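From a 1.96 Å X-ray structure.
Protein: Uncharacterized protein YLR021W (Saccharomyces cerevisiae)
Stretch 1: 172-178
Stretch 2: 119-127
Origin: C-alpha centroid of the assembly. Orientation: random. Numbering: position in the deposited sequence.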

ATOM      1  N   CYS B 172       6.174  -6.421 -14.287  1.00 31.92           N
ATOM      2  CA  CYS B 172       4.749  -6.257 -13.954  1.00 33.03           C
ATOM      3  C   CYS B 172       4.470  -4.827 -13.473  1.00 33.14           C
ATOM      4  O   CYS B 172       3.486  -4.196 -13.879  1.00 33.35           O
ATOM      5  CB  CYS B 172       4.345  -7.275 -12.879  1.00 32.87           C
ATOM      6  SG  CYS B 172       4.283  -8.980 -13.455  1.00 36.60           S
ATOM      7  N   ILE B 173       5.369  -4.306 -12.638  1.00 33.55           N
ATOM      8  CA  ILE B 173       5.228  -2.968 -12.065  1.00 33.76           C
ATOM      9  C   ILE B 173       5.336  -1.907 -13.155  1.00 35.32           C
ATOM     10  O   ILE B 173       4.517  -0.981 -13.196  1.00 34.76           O
ATOM     11  CB  ILE B 173       6.236  -2.731 -10.909  1.00 33.69           C
ATOM     12  CG1 ILE B 173       5.891  -3.642  -9.721  1.00 32.70           C
ATOM     13  CG2 ILE B 173       6.259  -1.254 -10.488  1.00 32.60           C
ATOM     14  CD1 ILE B 173       7.036  -3.906  -8.752  1.00 31.98           C
ATOM     15  N   LYS B 174       6.314  -2.069 -14.050  1.00 36.40           N
ATOM     16  CA  LYS B 174       6.473  -1.215 -15.238  1.00 38.48           C
ATOM     17  C   LYS B 174       5.279  -1.302 -16.207  1.00 38.61           C
ATOM     18  O   LYS B 174       4.860  -0.284 -16.764  1.00 39.33           O
ATOM     19  CB  LYS B 174       7.787  -1.543 -15.973  1.00 38.46           C
ATOM     20  CG  LYS B 174       8.107  -0.630 -17.175  1.00 40.23           C
ATOM     21  CD  LYS B 174       9.532  -0.850 -17.695  1.00 41.43           C
ATOM     22  CE  LYS B 174       9.710  -0.278 -19.097  1.00 44.27           C
ATOM     23  NZ  LYS B 174       8.990  -1.091 -20.126  1.00 48.79           N
ATOM     24  N   ASP B 175       4.733  -2.506 -16.395  1.00 38.26           N
ATOM     25  CA  ASP B 175       3.612  -2.720 -17.309  1.00 38.21           C
ATOM     26  C   ASP B 175       2.310  -2.116 -16.781  1.00 37.82           C
ATOM     27  O   ASP B 175       1.426  -1.741 -17.553  1.00 37.86           O
ATOM     28  CB  ASP B 175       3.442  -4.202 -17.635  1.00 38.87           C
ATOM     29  CG  ASP B 175       4.482  -4.707 -18.615  1.00 39.92           C
ATOM     30  OD1 ASP B 175       5.139  -3.877 -19.291  1.00 42.71           O
ATOM     31  OD2 ASP B 175       4.638  -5.939 -18.716  1.00 40.92           O
ATOM     32  N   MET B 176       2.227  -1.985 -15.465  1.00 37.35           N
ATOM     33  CA  MET B 176       1.183  -1.233 -14.814  1.00 37.08           C
ATOM     34  C   MET B 176       1.154   0.220 -15.318  1.00 38.21           C
ATOM     35  O   MET B 176       0.075   0.802 -15.451  1.00 38.45           O
ATOM     36  CB  MET B 176       1.435  -1.280 -13.302  1.00 37.69           C
ATOM     37  CG  MET B 176       0.351  -0.718 -12.439  1.00 35.42           C
ATOM     38  SD  MET B 176       0.459  -1.390 -10.767  1.00 34.05           S
ATOM     39  CE  MET B 176       1.908  -0.591 -10.121  1.00 28.90           C
ATOM     40  N   TYR B 177       2.341   0.734 -15.670  1.00 39.00           N
ATOM     41  CA  TYR B 177       2.727   2.175 -15.740  1.00 40.02           C
ATOM     42  C   TYR B 177       2.883   2.716 -14.298  1.00 39.76           C
ATOM     43  O   TYR B 177       2.405   3.796 -13.931  1.00 40.16           O
ATOM     44  CB  TYR B 177       1.792   2.978 -16.640  1.00 41.99           C
ATOM     45  CG  TYR B 177       1.743   2.460 -18.080  1.00 42.78           C
ATOM     46  CD1 TYR B 177       2.344   1.247 -18.428  1.00 42.43           C
ATOM     47  CD2 TYR B 177       1.044   3.147 -19.072  1.00 45.66           C
ATOM     48  CE1 TYR B 177       2.288   0.747 -19.731  1.00 45.46           C
ATOM     49  CE2 TYR B 177       0.972   2.641 -20.392  1.00 45.47           C
ATOM     50  CZ  TYR B 177       1.604   1.450 -20.701  1.00 44.63           C
ATOM     51  OH  TYR B 177       1.555   0.938 -21.988  1.00 47.31           O
ATOM     52  N   ALA B 178       3.591   1.918 -13.506  1.00 38.63           N
ATOM     53  CA  ALA B 178       3.482   1.869 -12.035  1.00 37.88           C
ATOM     54  C   ALA B 178       2.720   2.958 -11.287  1.00 37.67           C
ATOM     55  O   ALA B 178       2.210   3.904 -11.890  1.00 38.04           O
ATOM     56  CB  ALA B 178       4.822   1.698 -11.449  1.00 38.89           C
TER
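Stretch 2 119-127: LYRRVILPE

The methyl of Ala 178 is wedged unusually tightly against stretch 2: its CB lies 2.9 Å from OH of Tyr 120, 3.1 Å from CZ of the same residue and 3.1 Å from CD1 of Ile 124, all shorter than ordinary van der Waals contact. No hydrogen bond crosses the contact, and the Tyr 120 hydroxyl oxygen, buried here, has no polar partner anywhere in the model. Stretch 2 enters as the end of a helix, residues 119-124, which widens into a pi-type turn at 120-124: Ile 124 N hydrogen-bonds to Leu 119 O (3.0 Å) and Leu 125 N to Tyr 120 O (2.9 Å). Leu 125 then leaves helical geometry, and a cis peptide bond precedes Pro 126. The axis of helix 119-124 crosses that of helix 172-176 at -48°, the two running in broadly the same direction and approaching to 11.2 Å, a spacing bridged by side chains. Stretch 1 ends in a Schellman motif, with Tyr 177 at positive phi and a weak hydrogen bond from Ala 178 N to Ile 173 O (3.1 Å); here the backbones come nearest, Ala 178 CA lying 6.1 Å from Ile 124 CA. Five residues earlier, Ile 173 points toward stretch 2, and its CG2 meets three side chains: Tyr 120 at CE2 (3.7 Å), Leu 119 at CD2 (3.9 Å) and Ile 124 at CD1 (3.9 Å). The Tyr 120 ring presents itself obliquely to both Ile 173 and Ala 178, and Met 176 CE lies 3.7 Å from Tyr 120 OH. Toward solvent the packing loosens. The aliphatic part of Lys 174 lies along Val 123, CD to CG1 at 4.1 Å, while Glu 127 places OE2 over one face of the Tyr 177 ring, 4.1 Å from CG. Arg 121 and Arg 122 take no part.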

ATOM      1  N   LEU B 119      13.403   1.567  -9.962  1.00 38.29           N
ATOM      2  CA  LEU B 119      12.506   1.510 -11.118  1.00 38.24           C
ATOM      3  C   LEU B 119      11.604   2.746 -11.129  1.00 38.36           C
ATOM      4  O   LEU B 119      11.479   3.450 -12.142  1.00 37.98           O
ATOM      5  CB  LEU B 119      11.678   0.207 -11.092  1.00 37.95           C
ATOM      6  CG  LEU B 119      10.758  -0.074 -12.288  1.00 38.10           C
ATOM      7  CD1 LEU B 119      11.557  -0.366 -13.555  1.00 39.09           C
ATOM      8  CD2 LEU B 119       9.812  -1.221 -11.981  1.00 38.12           C
ATOM      9  N   TYR B 120      10.993   3.022  -9.982  1.00 39.22           N
ATOM     10  CA  TYR B 120      10.150   4.209  -9.837  1.00 39.69           C
ATOM     11  C   TYR B 120      10.887   5.515 -10.143  1.00 41.03           C
ATOM     12  O   TYR B 120      10.394   6.329 -10.920  1.00 41.14           O
ATOM     13  CB  TYR B 120       9.490   4.234  -8.458  1.00 38.66           C
ATOM     14  CG  TYR B 120       8.160   3.532  -8.462  1.00 36.99           C
ATOM     15  CD1 TYR B 120       7.008   4.188  -8.915  1.00 35.98           C
ATOM     16  CD2 TYR B 120       8.054   2.208  -8.061  1.00 34.72           C
ATOM     17  CE1 TYR B 120       5.770   3.537  -8.945  1.00 35.97           C
ATOM     18  CE2 TYR B 120       6.826   1.550  -8.086  1.00 35.58           C
ATOM     19  CZ  TYR B 120       5.697   2.218  -8.521  1.00 35.17           C
ATOM     20  OH  TYR B 120       4.505   1.554  -8.537  1.00 35.64           O
ATOM     21  N   ARG B 121      12.081   5.681  -9.572  1.00 43.02           N
ATOM     22  CA  ARG B 121      12.883   6.904  -9.755  1.00 45.11           C
ATOM     23  C   ARG B 121      13.386   7.147 -11.180  1.00 45.83           C
ATOM     24  O   ARG B 121      13.255   8.251 -11.707  1.00 46.23           O
ATOM     25  CB  ARG B 121      14.069   6.933  -8.791  1.00 45.36           C
ATOM     26  CG  ARG B 121      13.663   6.799  -7.337  1.00 48.59           C
ATOM     27  CD  ARG B 121      14.679   7.396  -6.397  1.00 52.21           C
ATOM     28  NE  ARG B 121      14.663   8.856  -6.407  1.00 55.02           N
ATOM     29  CZ  ARG B 121      15.384   9.610  -5.584  1.00 56.95           C
ATOM     30  NH1 ARG B 121      16.175   9.043  -4.675  1.00 57.02           N
ATOM     31  NH2 ARG B 121      15.308  10.933  -5.663  1.00 58.36           N
ATOM     32  N   ARG B 122      13.960   6.117 -11.791  1.00 46.88           N
ATOM     33  CA  ARG B 122      14.662   6.270 -13.064  1.00 47.99           C
ATOM     34  C   ARG B 122      13.764   6.056 -14.285  1.00 48.03           C
ATOM     35  O   ARG B 122      14.008   6.627 -15.353  1.00 48.09           O
ATOM     36  CB  ARG B 122      15.869   5.328 -13.115  1.00 47.82           C
ATOM     37  CG  ARG B 122      16.816   5.458 -11.912  1.00 48.85           C
ATOM     38  CD  ARG B 122      18.116   4.686 -12.112  1.00 49.50           C
ATOM     39  NE  ARG B 122      17.916   3.235 -12.199  1.00 52.93           N
ATOM     40  CZ  ARG B 122      18.572   2.324 -11.479  1.00 53.72           C
ATOM     41  NH1 ARG B 122      19.501   2.690 -10.605  1.00 54.97           N
ATOM     42  NH2 ARG B 122      18.303   1.036 -11.636  1.00 54.09           N
ATOM     43  N   VAL B 123      12.723   5.243 -14.122  1.00 48.18           N
ATOM     44  CA  VAL B 123      11.873   4.839 -15.242  1.00 47.84           C
ATOM     45  C   VAL B 123      10.432   5.354 -15.130  1.00 48.04           C
ATOM     46  O   VAL B 123      10.006   6.175 -15.945  1.00 48.29           O
ATOM     47  CB  VAL B 123      11.891   3.298 -15.430  1.00 47.87           C
ATOM     48  CG1 VAL B 123      10.928   2.853 -16.537  1.00 48.10           C
ATOM     49  CG2 VAL B 123      13.304   2.809 -15.710  1.00 47.73           C
ATOM     50  N   ILE B 124       9.693   4.887 -14.124  1.00 47.56           N
ATOM     51  CA  ILE B 124       8.246   5.127 -14.048  1.00 47.77           C
ATOM     52  C   ILE B 124       7.895   6.605 -13.895  1.00 48.82           C
ATOM     53  O   ILE B 124       7.050   7.133 -14.618  1.00 48.96           O
ATOM     54  CB  ILE B 124       7.585   4.277 -12.929  1.00 47.24           C
ATOM     55  CG1 ILE B 124       7.733   2.791 -13.261  1.00 45.68           C
ATOM     56  CG2 ILE B 124       6.114   4.652 -12.763  1.00 45.59           C
ATOM     57  CD1 ILE B 124       7.822   1.907 -12.061  1.00 45.81           C
ATOM     58  N   LEU B 125       8.542   7.263 -12.948  1.00 50.16           N
ATOM     59  CA  LEU B 125       8.441   8.710 -12.826  1.00 51.98           C
ATOM     60  C   LEU B 125       9.629   9.324 -13.606  1.00 53.46           C
ATOM     61  O   LEU B 125      10.781   9.175 -13.182  1.00 53.77           O
ATOM     62  CB  LEU B 125       8.473   9.112 -11.339  1.00 51.59           C
ATOM     63  CG  LEU B 125       7.686   8.265 -10.314  1.00 51.65           C
ATOM     64  CD1 LEU B 125       8.340   8.303  -8.935  1.00 51.37           C
ATOM     65  CD2 LEU B 125       6.218   8.688 -10.210  1.00 50.74           C
ATOM     66  N   PRO B 126       9.381   9.948 -14.779  1.00 54.84           N
ATOM     67  CA  PRO B 126       8.184  10.053 -15.615  1.00 55.96           C
ATOM     68  C   PRO B 126       8.203   9.036 -16.764  1.00 56.83           C
ATOM     69  O   PRO B 126       9.267   8.549 -17.134  1.00 56.98           O
ATOM     70  CB  PRO B 126       8.294  11.471 -16.185  1.00 55.78           C
ATOM     71  CG  PRO B 126       9.778  11.766 -16.209  1.00 55.53           C
ATOM     72  CD  PRO B 126      10.488  10.724 -15.369  1.00 55.14           C
ATOM     73  N   GLU B 127       7.037   8.727 -17.329  1.00 57.89           N
ATOM     74  CA  GLU B 127       6.961   7.702 -18.370  1.00 58.89           C
ATOM     75  C   GLU B 127       7.318   8.241 -19.757  1.00 59.22           C
ATOM     76  O   GLU B 127       8.395   7.952 -20.294  1.00 59.69           O
ATOM     77  CB  GLU B 127       5.582   7.027 -18.372  1.00 59.27           C
ATOM     78  CG  GLU B 127       5.478   5.828 -17.424  1.00 60.39           C
ATOM     79  CD  GLU B 127       6.038   4.546 -18.029  1.00 61.77           C
ATOM     80  OE1 GLU B 127       7.078   4.049 -17.539  1.00 61.92           O
ATOM     81  OE2 GLU B 127       5.439   4.043 -19.005  1.00 62.73           O
TER